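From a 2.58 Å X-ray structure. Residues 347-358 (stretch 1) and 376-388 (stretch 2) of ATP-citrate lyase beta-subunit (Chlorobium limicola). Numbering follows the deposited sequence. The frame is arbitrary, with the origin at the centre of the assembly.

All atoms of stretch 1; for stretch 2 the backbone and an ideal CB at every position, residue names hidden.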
ATOM      1  N   TYR A 347      30.976  54.305  -2.265  1.00122.89           N
ATOM      2  CA  TYR A 347      31.414  54.594  -0.900  1.00120.66           C
ATOM      3  C   TYR A 347      32.899  54.333  -0.615  1.00125.71           C
ATOM      4  O   TYR A 347      33.502  55.041   0.205  1.00124.57           O
ATOM      5  CB  TYR A 347      30.556  53.838   0.124  1.00118.33           C
ATOM      6  CG  TYR A 347      29.224  54.495   0.403  1.00120.27           C
ATOM      7  CD1 TYR A 347      29.135  55.614   1.228  1.00121.98           C
ATOM      8  CD2 TYR A 347      28.047  53.974  -0.123  1.00122.32           C
ATOM      9  CE1 TYR A 347      27.906  56.213   1.504  1.00123.54           C
ATOM     10  CE2 TYR A 347      26.813  54.565   0.142  1.00125.44           C
ATOM     11  CZ  TYR A 347      26.747  55.687   0.954  1.00132.87           C
ATOM     12  OH  TYR A 347      25.524  56.264   1.214  1.00135.07           O
ATOM     13  N   LEU A 348      33.468  53.283  -1.249  1.00122.31           N
ATOM     14  CA  LEU A 348      34.853  52.867  -1.014  1.00119.76           C
ATOM     15  C   LEU A 348      35.862  53.395  -2.063  1.00125.00           C
ATOM     16  O   LEU A 348      36.769  52.667  -2.485  1.00123.95           O
ATOM     17  CB  LEU A 348      34.938  51.330  -0.861  1.00116.73           C
ATOM     18  CG  LEU A 348      34.025  50.675   0.184  1.00117.17           C
ATOM     19  CD1 LEU A 348      34.049  49.168   0.043  1.00115.04           C
ATOM     20  CD2 LEU A 348      34.336  51.141   1.604  1.00115.60           C
ATOM     21  N   GLU A 349      35.736  54.690  -2.421  1.00123.06           N
ATOM     22  CA  GLU A 349      36.622  55.364  -3.367  1.00125.57           C
ATOM     23  C   GLU A 349      37.852  55.920  -2.621  1.00127.03           C
ATOM     24  O   GLU A 349      37.715  56.803  -1.765  1.00125.92           O
ATOM     25  CB  GLU A 349      35.863  56.475  -4.119  1.00130.48           C
ATOM     26  CG  GLU A 349      34.736  55.972  -5.014  1.00145.60           C
ATOM     27  CD  GLU A 349      34.029  57.017  -5.873  1.00177.85           C
ATOM     28  OE1 GLU A 349      32.787  57.135  -5.758  1.00170.38           O
ATOM     29  OE2 GLU A 349      34.705  57.694  -6.685  1.00179.67           O
ATOM     30  N   GLY A 350      39.019  55.332  -2.893  1.00122.25           N
ATOM     31  CA  GLY A 350      40.282  55.745  -2.295  1.00122.09           C
ATOM     32  C   GLY A 350      40.655  55.046  -1.008  1.00122.67           C
ATOM     33  O   GLY A 350      41.840  54.988  -0.659  1.00122.71           O
ATOM     34  N   VAL A 351      39.659  54.495  -0.292  1.00116.35           N
ATOM     35  CA  VAL A 351      39.866  53.775   0.966  1.00112.45           C
ATOM     36  C   VAL A 351      40.644  52.464   0.745  1.00115.08           C
ATOM     37  O   VAL A 351      40.416  51.748  -0.239  1.00114.98           O
ATOM     38  CB  VAL A 351      38.558  53.551   1.764  1.00113.55           C
ATOM     39  CG1 VAL A 351      37.852  54.868   2.049  1.00114.42           C
ATOM     40  CG2 VAL A 351      37.644  52.616   1.014  1.00113.11           C
ATOM     41  N   LYS A 352      41.637  52.241   1.600  1.00111.09           N
ATOM     42  CA  LYS A 352      42.464  51.041   1.599  1.00110.14           C
ATOM     43  C   LYS A 352      41.859  50.113   2.659  1.00111.64           C
ATOM     44  O   LYS A 352      41.453  50.575   3.727  1.00109.86           O
ATOM     45  CB  LYS A 352      43.939  51.382   1.923  1.00113.63           C
ATOM     46  CG  LYS A 352      44.604  52.266   0.868  1.00121.91           C
ATOM     47  CD  LYS A 352      45.954  52.811   1.308  1.00129.45           C
ATOM     48  CE  LYS A 352      46.537  53.779   0.300  1.00137.61           C
ATOM     49  NZ  LYS A 352      47.178  53.082  -0.849  1.00144.31           N
ATOM     50  N   ILE A 353      41.748  48.827   2.352  1.00107.63           N
ATOM     51  CA  ILE A 353      41.210  47.823   3.272  1.00104.53           C
ATOM     52  C   ILE A 353      42.396  46.985   3.757  1.00110.09           C
ATOM     53  O   ILE A 353      43.246  46.604   2.948  1.00111.44           O
ATOM     54  CB  ILE A 353      40.071  46.964   2.606  1.00106.47           C
ATOM     55  CG1 ILE A 353      38.877  47.862   2.174  1.00107.37           C
ATOM     56  CG2 ILE A 353      39.580  45.848   3.537  1.00103.60           C
ATOM     57  CD1 ILE A 353      37.883  47.273   1.201  1.00108.49           C
ATOM     58  N   TRP A 354      42.466  46.729   5.087  1.00105.61           N
ATOM     59  CA  TRP A 354      43.513  45.930   5.735  1.00104.42           C
ATOM     60  C   TRP A 354      42.874  44.702   6.364  1.00102.20           C
ATOM     61  O   TRP A 354      42.042  44.828   7.264  1.00 99.66           O
ATOM     62  CB  TRP A 354      44.278  46.763   6.780  1.00104.43           C
ATOM     63  CG  TRP A 354      44.858  48.034   6.232  1.00109.20           C
ATOM     64  CD1 TRP A 354      44.255  49.258   6.163  1.00112.92           C
ATOM     65  CD2 TRP A 354      46.137  48.182   5.616  1.00112.77           C
ATOM     66  NE1 TRP A 354      45.093  50.167   5.569  1.00116.02           N
ATOM     67  CE2 TRP A 354      46.262  49.537   5.228  1.00119.47           C
ATOM     68  CE3 TRP A 354      47.217  47.305   5.391  1.00115.78           C
ATOM     69  CZ2 TRP A 354      47.417  50.037   4.612  1.00122.90           C
ATOM     70  CZ3 TRP A 354      48.360  47.798   4.779  1.00121.55           C
ATOM     71  CH2 TRP A 354      48.454  49.151   4.398  1.00124.77           C
ATOM     72  N   VAL A 355      43.232  43.520   5.857  1.00 96.74           N
ATOM     73  CA  VAL A 355      42.685  42.250   6.306  1.00 93.41           C
ATOM     74  C   VAL A 355      43.758  41.411   6.999  1.00 96.80           C
ATOM     75  O   VAL A 355      44.857  41.234   6.464  1.00 98.33           O
ATOM     76  CB  VAL A 355      41.989  41.472   5.142  1.00 96.66           C
ATOM     77  CG1 VAL A 355      41.326  40.189   5.636  1.00 93.61           C
ATOM     78  CG2 VAL A 355      40.963  42.340   4.437  1.00 97.29           C
ATOM     79  N   ARG A 356      43.433  40.914   8.195  1.00 89.98           N
ATOM     80  CA  ARG A 356      44.262  39.982   8.966  1.00 88.69           C
ATOM     81  C   ARG A 356      43.288  39.103   9.730  1.00 89.52           C
ATOM     82  O   ARG A 356      42.522  39.601  10.561  1.00 88.37           O
ATOM     83  CB  ARG A 356      45.275  40.682   9.902  1.00 86.94           C
ATOM     84  CG  ARG A 356      46.308  39.739  10.518  1.00 90.91           C
ATOM     85  CD  ARG A 356      45.804  39.123  11.809  1.00 93.97           C
ATOM     86  NE  ARG A 356      46.782  38.229  12.418  1.00 88.17           N
ATOM     87  CZ  ARG A 356      46.506  37.353  13.375  1.00 93.69           C
ATOM     88  NH1 ARG A 356      45.262  37.227  13.835  1.00 85.64           N
ATOM     89  NH2 ARG A 356      47.464  36.581  13.867  1.00 77.87           N
ATOM     90  N   ARG A 357      43.292  37.808   9.434  1.00 83.76           N
ATOM     91  CA  ARG A 357      42.357  36.888  10.043  1.00 80.62           C
ATOM     92  C   ARG A 357      42.858  35.428  10.035  1.00 85.35           C
ATOM     93  O   ARG A 357      43.697  35.029   9.221  1.00 86.54           O
ATOM     94  CB  ARG A 357      40.993  37.020   9.334  1.00 78.11           C
ATOM     95  CG  ARG A 357      39.807  36.266   9.942  1.00 85.47           C
ATOM     96  CD  ARG A 357      39.397  36.747  11.317  1.00 85.83           C
ATOM     97  NE  ARG A 357      38.079  36.231  11.690  1.00 90.88           N
ATOM     98  CZ  ARG A 357      37.762  35.754  12.891  1.00101.44           C
ATOM     99  NH1 ARG A 357      38.670  35.720  13.863  1.00 68.08           N
ATOM    100  NH2 ARG A 357      36.528  35.316  13.137  1.00 99.52           N
ATOM    101  N   GLY A 358      42.324  34.659  10.976  1.00 80.29           N
ATOM    102  CA  GLY A 358      42.509  33.221  11.124  1.00 79.75           C
ATOM    103  C   GLY A 358      41.216  32.593  11.604  1.00 82.71           C
ATOM    104  O   GLY A 358      40.343  33.304  12.121  1.00 81.30           O
ATOM    105  N   UNK A 376      39.403  46.058  -8.331  1.00125.69           N
ATOM    106  CA  UNK A 376      39.895  47.420  -8.134  1.00127.55           C
ATOM    107  C   UNK A 376      40.016  47.938  -6.711  1.00130.64           C
ATOM    108  O   UNK A 376      40.279  49.132  -6.510  1.00131.33           O
ATOM    109  CB  UNK A 376      38.975  48.375  -8.897  1.00127.55           C
ATOM    110  N   UNK A 377      39.825  47.051  -5.712  1.00125.16           N
ATOM    111  CA  UNK A 377      39.920  47.403  -4.291  1.00122.22           C
ATOM    112  C   UNK A 377      41.385  47.477  -3.861  1.00128.96           C
ATOM    113  O   UNK A 377      42.165  46.566  -4.180  1.00130.05           O
ATOM    114  CB  UNK A 377      39.165  46.387  -3.431  1.00122.22           C
ATOM    115  N   UNK A 378      41.749  48.540  -3.097  1.00125.34           N
ATOM    116  CA  UNK A 378      43.093  48.714  -2.519  1.00125.33           C
ATOM    117  C   UNK A 378      43.162  47.857  -1.198  1.00123.74           C
ATOM    118  O   UNK A 378      43.306  48.377  -0.088  1.00121.24           O
ATOM    119  CB  UNK A 378      43.378  50.192  -2.244  1.00125.33           C
ATOM    120  N   UNK A 379      43.025  46.533  -1.358  1.00118.53           N
ATOM    121  CA  UNK A 379      42.952  45.576  -0.261  1.00115.05           C
ATOM    122  C   UNK A 379      44.276  44.808  -0.046  1.00119.43           C
ATOM    123  O   UNK A 379      44.811  44.197  -0.979  1.00120.87           O
ATOM    124  CB  UNK A 379      41.816  44.586  -0.527  1.00115.05           C
ATOM    125  N   UNK A 380      44.788  44.854   1.211  1.00114.77           N
ATOM    126  CA  UNK A 380      45.980  44.123   1.678  1.00115.23           C
ATOM    127  C   UNK A 380      45.479  43.043   2.635  1.00114.31           C
ATOM    128  O   UNK A 380      44.812  43.356   3.627  1.00110.66           O
ATOM    129  CB  UNK A 380      46.993  45.048   2.356  1.00115.23           C
ATOM    130  N   UNK A 381      45.711  41.769   2.278  1.00111.45           N
ATOM    131  CA  UNK A 381      45.246  40.653   3.097  1.00109.02           C
ATOM    132  C   UNK A 381      46.460  39.832   3.571  1.00116.53           C
ATOM    133  O   UNK A 381      47.332  39.428   2.788  1.00119.07           O
ATOM    134  CB  UNK A 381      44.266  39.777   2.314  1.00109.02           C
ATOM    135  N   UNK A 382      46.502  39.646   4.899  1.00111.80           N
ATOM    136  CA  UNK A 382      47.539  38.939   5.631  1.00111.44           C
ATOM    137  C   UNK A 382      46.944  37.759   6.400  1.00109.06           C
ATOM    138  O   UNK A 382      45.746  37.732   6.732  1.00104.94           O
ATOM    139  CB  UNK A 382      48.261  39.891   6.586  1.00111.44           C
ATOM    140  N   UNK A 383      47.802  36.779   6.680  1.00104.17           N
ATOM    141  CA  UNK A 383      47.445  35.601   7.434  1.00100.46           C
ATOM    142  C   UNK A 383      47.993  35.753   8.865  1.00102.24           C
ATOM    143  O   UNK A 383      48.569  36.791   9.203  1.00102.06           O
ATOM    144  CB  UNK A 383      47.984  34.338   6.758  1.00100.46           C
ATOM    145  N   UNK A 384      47.830  34.699   9.690  1.00 97.04           N
ATOM    146  CA  UNK A 384      48.285  34.586  11.082  1.00 95.18           C
ATOM    147  C   UNK A 384      49.750  34.977  11.337  1.00102.97           C
ATOM    148  O   UNK A 384      50.057  35.437  12.442  1.00102.66           O
ATOM    149  CB  UNK A 384      48.079  33.144  11.550  1.00 95.18           C
ATOM    150  N   UNK A 385      50.650  34.788  10.332  1.00102.70           N
ATOM    151  CA  UNK A 385      52.081  35.134  10.438  1.00106.17           C
ATOM    152  C   UNK A 385      52.306  36.637  10.746  1.00110.64           C
ATOM    153  O   UNK A 385      53.262  36.991  11.452  1.00112.28           O
ATOM    154  CB  UNK A 385      52.796  34.765   9.137  1.00106.17           C
ATOM    155  N   UNK A 386      51.376  37.499  10.269  1.00104.51           N
ATOM    156  CA  UNK A 386      51.326  38.930  10.535  1.00104.48           C
ATOM    157  C   UNK A 386      50.758  39.081  11.963  1.00102.99           C
ATOM    158  O   UNK A 386      49.602  38.695  12.170  1.00 99.09           O
ATOM    159  CB  UNK A 386      50.480  39.670   9.497  1.00104.48           C
ATOM    160  N   UNK A 387      51.537  39.591  12.967  1.00 98.97           N
ATOM    161  CA  UNK A 387      50.985  39.751  14.330  1.00 96.35           C
ATOM    162  C   UNK A 387      49.661  40.514  14.214  1.00 98.46           C
ATOM    163  O   UNK A 387      49.521  41.371  13.348  1.00 97.41           O
ATOM    164  CB  UNK A 387      51.962  40.487  15.249  1.00 96.35           C
ATOM    165  N   UNK A 388      48.666  40.118  15.033  1.00 94.38           N
ATOM    166  CA  UNK A 388      47.276  40.598  15.040  1.00 92.15           C
ATOM    167  C   UNK A 388      47.030  42.100  14.781  1.00101.13           C
ATOM    168  O   UNK A 388      46.420  42.447  13.758  1.00101.29           O
ATOM    169  CB  UNK A 388      46.667  40.252  16.400  1.00 92.15           C
TER

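Position 376 lies beyond the reach of stretch 1; a phi of 91° favours glycine, and the residue is Gly376.

At 377 the CA-to-CB bond runs sideways, with the ideal CB 4.9 Å from Ile353 CD1 and Leu348 farther along. A long apolar or aromatic group could reach both. Phe377 does: its CD1 lies 3.8 Å from Ile353 CD1, and Leu348 CD1 meets its ring edge at CE1, 3.6 Å away.

Along this stretch the backbone runs parallel to strand 352-356, and successive side chains alternate between the faces of the sheet. Position 378 shares a face with Lys352, its ideal CB 3.9 Å from Lys352 CG. An acid suits that amine, though a polar amide could also serve. Asp378 forms a salt bridge, OD2 to Lys352 NZ at 3.2 Å, while its backbone O accepts from Ile353 N at 2.9 Å.

Position 379 falls on the face of Ile353 and Val355; a branched aliphatic would suit it, and a long one can reach both side chains. Ile379 extends CD1 to within 3.8 Å of both Ile353 CG2 and Val355 CG2.

At 380 the ideal CB is 3.8 Å from Trp354 CE3, so a flat ring that can lie over the indole is attractive; an aliphatic chain could also pack there. His380 makes an offset stack with the six-membered ring of Trp354, centroids 4.5 Å apart and planes at 16°. Its N donates to Ile353 O at 2.9 Å and its O accepts from Val355 N at 2.7 Å, both on the one strand.

Position 381 lies beside Val355, its ideal CB 4.0 Å from Val355 CB; a compact beta-branched residue suits a strand here. Val381 brings its CB to 3.7 Å from Val355 CB.

Position 382 returns to the face of Trp354 and Arg356, inviting an aromatic or a long chain. Tyr382 packs CE2 4.1 Å from Trp354 CE3, and its N donates to Val355 O at 2.8 Å.

The chain then turns. Positions 383 and 385 point away and tolerate small polar groups; Asp383 and Ser385 are joined by a weak hydrogen bond, Ser385 OG to Asp383 OD2 at 2.9 Å. Between them, 384 points sideways and could take many residues, since its carbonyl does the work: Arg384 O accepts from Arg356 NH2 at 3.2 Å.

At 386 CB points toward stretch 1, 4.3 Å from Arg356 CG, suiting a flexible apolar chain. Met386 brings CG to 3.9 Å from Arg356 CG, and the end of its chain then leads away; its O accepts from Arg356 NE at 2.9 Å.

Position 387 points away; its phi of -51° permits proline, here Pro387. At 388 CB points sideways, 4.2 Å from Arg356 CZ, and a slim apolar chain would do. In Met388, CA lies over one guanidinium face, 3.6 Å from Arg356 NE, side-chain CG is 3.8 Å from Arg356 NH1, and the end leads away.

Stretch 2 376-388: GFDIHVYDRSMPM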
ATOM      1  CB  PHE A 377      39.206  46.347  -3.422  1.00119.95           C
ATOM      2  CG  PHE A 377      37.703  46.391  -3.453  1.00120.44           C
ATOM      3  CD1 PHE A 377      36.996  47.130  -2.517  1.00121.64           C
ATOM      4  CD2 PHE A 377      36.989  45.638  -4.376  1.00123.88           C
ATOM      5  CE1 PHE A 377      35.602  47.151  -2.530  1.00122.24           C
ATOM      6  CE2 PHE A 377      35.594  45.678  -4.403  1.00126.32           C
ATOM      7  CZ  PHE A 377      34.912  46.420  -3.470  1.00122.56           C
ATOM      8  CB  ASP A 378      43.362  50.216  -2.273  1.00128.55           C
ATOM      9  CG  ASP A 378      44.828  50.623  -2.211  1.00143.27           C
ATOM     10  OD1 ASP A 378      45.592  49.998  -1.440  1.00142.02           O
ATOM     11  OD2 ASP A 378      45.191  51.628  -2.858  1.00156.57           O
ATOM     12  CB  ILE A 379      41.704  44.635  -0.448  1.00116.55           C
ATOM     13  CG1 ILE A 379      41.478  43.709   0.768  1.00113.37           C
ATOM     14  CG2 ILE A 379      41.722  43.838  -1.764  1.00120.41           C
ATOM     15  CD1 ILE A 379      40.064  43.188   0.894  1.00114.62           C
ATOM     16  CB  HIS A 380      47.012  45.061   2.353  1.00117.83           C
ATOM     17  CG  HIS A 380      47.445  46.205   1.480  1.00125.30           C
ATOM     18  ND1 HIS A 380      46.705  47.384   1.403  1.00127.10           N
ATOM     19  CD2 HIS A 380      48.496  46.300   0.633  1.00131.34           C
ATOM     20  CE1 HIS A 380      47.335  48.148   0.527  1.00130.40           C
ATOM     21  NE2 HIS A 380      48.423  47.545   0.042  1.00133.55           N
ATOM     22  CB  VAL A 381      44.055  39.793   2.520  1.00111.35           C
ATOM     23  CG1 VAL A 381      43.501  40.329   1.205  1.00113.37           C
ATOM     24  CG2 VAL A 381      44.340  38.288   2.458  1.00110.61           C
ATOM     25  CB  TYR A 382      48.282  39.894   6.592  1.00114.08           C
ATOM     26  CG  TYR A 382      48.813  41.145   5.928  1.00120.80           C
ATOM     27  CD1 TYR A 382      50.070  41.163   5.334  1.00126.97           C
ATOM     28  CD2 TYR A 382      48.055  42.310   5.889  1.00121.51           C
ATOM     29  CE1 TYR A 382      50.562  42.314   4.722  1.00132.35           C
ATOM     30  CE2 TYR A 382      48.529  43.462   5.270  1.00125.87           C
ATOM     31  CZ  TYR A 382      49.779  43.459   4.679  1.00140.88           C
ATOM     32  OH  TYR A 382      50.239  44.595   4.051  1.00147.94           O
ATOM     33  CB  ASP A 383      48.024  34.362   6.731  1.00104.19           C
ATOM     34  CG  ASP A 383      49.547  34.323   6.657  1.00119.54           C
ATOM     35  OD1 ASP A 383      50.146  35.310   6.154  1.00122.57           O
ATOM     36  OD2 ASP A 383      50.141  33.308   7.105  1.00123.39           O
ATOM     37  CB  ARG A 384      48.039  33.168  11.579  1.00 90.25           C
ATOM     38  CG  ARG A 384      48.629  32.098  10.675  1.00 98.56           C
ATOM     39  CD  ARG A 384      47.793  30.864  10.722  1.00107.48           C
ATOM     40  NE  ARG A 384      47.953  30.252  12.024  1.00107.71           N
ATOM     41  CZ  ARG A 384      46.996  29.624  12.673  1.00102.95           C
ATOM     42  NH1 ARG A 384      45.792  29.491  12.127  1.00 67.96           N
ATOM     43  NH2 ARG A 384      47.234  29.111  13.867  1.00 95.27           N
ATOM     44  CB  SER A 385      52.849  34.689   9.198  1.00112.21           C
ATOM     45  OG  SER A 385      52.222  35.143   8.012  1.00119.41           O
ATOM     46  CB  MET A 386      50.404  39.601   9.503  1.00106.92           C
ATOM     47  CG  MET A 386      49.918  41.009   9.871  1.00111.85           C
ATOM     48  SD  MET A 386      51.222  42.272  10.040  1.00121.91           S
ATOM     49  CE  MET A 386      51.739  42.448   8.305  1.00122.25           C
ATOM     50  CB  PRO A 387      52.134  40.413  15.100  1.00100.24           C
ATOM     51  CG  PRO A 387      53.338  40.026  14.358  1.00107.11           C
ATOM     52  CD  PRO A 387      52.934  40.058  12.922  1.00102.67           C
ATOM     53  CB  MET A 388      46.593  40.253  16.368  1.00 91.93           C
ATOM     54  CG  MET A 388      45.084  40.218  16.251  1.00 92.38           C
ATOM     55  SD  MET A 388      44.179  39.867  17.760  1.00 94.33           S
ATOM     56  CE  MET A 388      44.254  41.404  18.621  1.00 91.43           C
TER
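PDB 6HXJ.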